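Local coordinates for putative lipoprotein (Bacteroides fragilis, PDB 3QNK), which probably binds glycans at the outer membrane surface as a SusD-like lipoprotein, helping to capture them for uptake, at the interface of chains A and B. Numbering follows the deposited sequence. Chains: chain A/B, Putative lipoprotein.

The interface of chains A and B. Residues chain A 247-250, 269; chain B 138, 140, 142-143.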
# COMPACT_ATOMS: atom_id res chain seq x y z
N PRO A 247 1.77 -15.13 -2.41
CA PRO A 247 3.17 -15.45 -2.03
C PRO A 247 3.27 -16.01 -0.59
O PRO A 247 3.78 -17.12 -0.39
CB PRO A 247 3.92 -14.12 -2.19
CG PRO A 247 3.00 -13.19 -2.92
CD PRO A 247 1.60 -13.68 -2.72
N ASP A 248 2.70 -15.26 0.40
CA ASP A 248 2.79 -15.62 1.80
C ASP A 248 1.68 -16.46 2.33
O ASP A 248 0.53 -16.32 1.94
CB ASP A 248 2.95 -14.38 2.70
CG ASP A 248 1.96 -13.26 2.53
OD1 ASP A 248 1.82 -12.78 1.38
OD2 ASP A 248 1.41 -12.81 3.54
N VAL A 249 2.05 -17.31 3.31
CA VAL A 249 1.20 -18.24 4.06
C VAL A 249 0.12 -17.46 4.84
O VAL A 249 -0.96 -17.99 5.13
CB VAL A 249 2.08 -19.13 5.01
CG1 VAL A 249 2.45 -18.42 6.32
CG2 VAL A 249 1.41 -20.47 5.31
N TYR A 250 0.43 -16.20 5.18
CA TYR A 250 -0.43 -15.33 5.96
C TYR A 250 -1.52 -14.70 5.11
O TYR A 250 -2.48 -14.17 5.66
CB TYR A 250 0.41 -14.26 6.67
CG TYR A 250 1.34 -14.83 7.72
CD1 TYR A 250 0.85 -15.61 8.77
CD2 TYR A 250 2.71 -14.57 7.69
CE1 TYR A 250 1.70 -16.11 9.76
CE2 TYR A 250 3.57 -15.07 8.67
CZ TYR A 250 3.06 -15.85 9.70
OH TYR A 250 3.88 -16.36 10.67
N ARG A 269 -1.32 -25.92 10.25
CA ARG A 269 -0.90 -24.88 9.32
C ARG A 269 -2.05 -23.88 9.00
O ARG A 269 -1.75 -22.70 8.80
CB ARG A 269 -0.33 -25.52 8.04
CG ARG A 269 0.52 -24.59 7.21
CD ARG A 269 1.89 -25.14 7.06
NE ARG A 269 2.85 -24.09 6.68
CZ ARG A 269 3.33 -23.93 5.46
NH1 ARG A 269 2.97 -24.76 4.49
NH2 ARG A 269 4.21 -22.97 5.21
N MSE B 138 5.61 -21.86 0.09
CA MSE B 138 4.84 -22.74 0.97
C MSE B 138 5.75 -23.72 1.67
O MSE B 138 5.45 -24.11 2.78
CB MSE B 138 3.79 -23.53 0.18
CG MSE B 138 2.47 -22.82 0.04
SE MSE B 138 1.59 -22.44 1.75
CE MSE B 138 1.36 -20.48 1.43
N ASP B 140 8.53 -23.21 2.95
CA ASP B 140 9.20 -22.54 4.06
C ASP B 140 8.31 -22.35 5.30
O ASP B 140 7.07 -22.35 5.22
CB ASP B 140 9.70 -21.15 3.59
CG ASP B 140 10.67 -21.20 2.43
OD1 ASP B 140 11.62 -22.00 2.49
OD2 ASP B 140 10.51 -20.40 1.50
N TRP B 142 7.08 -19.80 7.93
CA TRP B 142 6.98 -18.35 7.92
C TRP B 142 7.05 -17.72 9.30
O TRP B 142 7.15 -16.50 9.38
CB TRP B 142 5.71 -17.93 7.21
CG TRP B 142 5.77 -18.20 5.73
CD1 TRP B 142 5.72 -19.42 5.11
CD2 TRP B 142 5.83 -17.22 4.69
NE1 TRP B 142 5.79 -19.26 3.75
CE2 TRP B 142 5.83 -17.92 3.46
CE3 TRP B 142 5.85 -15.80 4.67
CZ2 TRP B 142 5.83 -17.25 2.22
CZ3 TRP B 142 5.96 -15.15 3.46
CH2 TRP B 142 5.95 -15.86 2.25
N GLU B 143 7.06 -18.53 10.37
CA GLU B 143 7.23 -17.96 11.69
C GLU B 143 8.73 -17.77 11.90
O GLU B 143 9.45 -18.66 12.35
CB GLU B 143 6.52 -18.78 12.79
CG GLU B 143 5.00 -18.71 12.71
CD GLU B 143 4.23 -18.29 13.95
OE1 GLU B 143 4.73 -18.51 15.08
OE2 GLU B 143 3.09 -17.79 13.80
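A:Asp248, A:Val249 and A:Tyr250, in the loop between strand 241-244 and helix 253-257, pack against B:Trp142 in the loop of chain B between helices 101-126 and 149-166; A:Arg269, from the loop ahead of helix 278-283, reaches the same loop of chain B. The indole of B:Trp142 lies flat along the backbone of the chain A loop. Its six-membered ring takes A:Asp248 CA over its face, 3.6 Å from the ring centroid, and the peptide nitrogen of A:Val249 sits over the middle of the indole on that same side. One methyl of A:Val249, CG1, stands over the five-membered ring, 3.8 Å from its centroid. That methyl lies between the backbone N and the carbonyl carbon (chi1 82°) and also rests over the centre of the A:Tyr250 ring in its own chain, so that one methyl packs against both the tyrosine and the indole. The other methyl, CG2, sits over the rim of the A:Arg269 guanidinium and approaches the selenomethionine B:Met138, whose chain bends to bring its terminal methyl CE within 3.5 Å of A:Val249 CA. Beyond the valine, A:Tyr250 lies alongside the tryptophan, the two side chains running in opposite directions, its ring carbon CE2 3.9 Å from B:Trp142 CB, and its hydroxyl OH meets the aliphatic part of B:Glu143 at CG, 3.3 Å away. A polar contact lies at the other end of the patch: A:Arg269 NH2 donates a bent hydrogen bond of 3.0 Å to the backbone carbonyl B:Met138 O, with NH1 adding a weak one to the same oxygen. Both chains are copies of one protein, and the contact recurs with the chains exchanged about a two-fold axis; this dimer may be a product of crystal packing. The guanidinium does not meet the carbonyl squarely: NH2 is tilted 24° from the carbonyl plane of B:Met138.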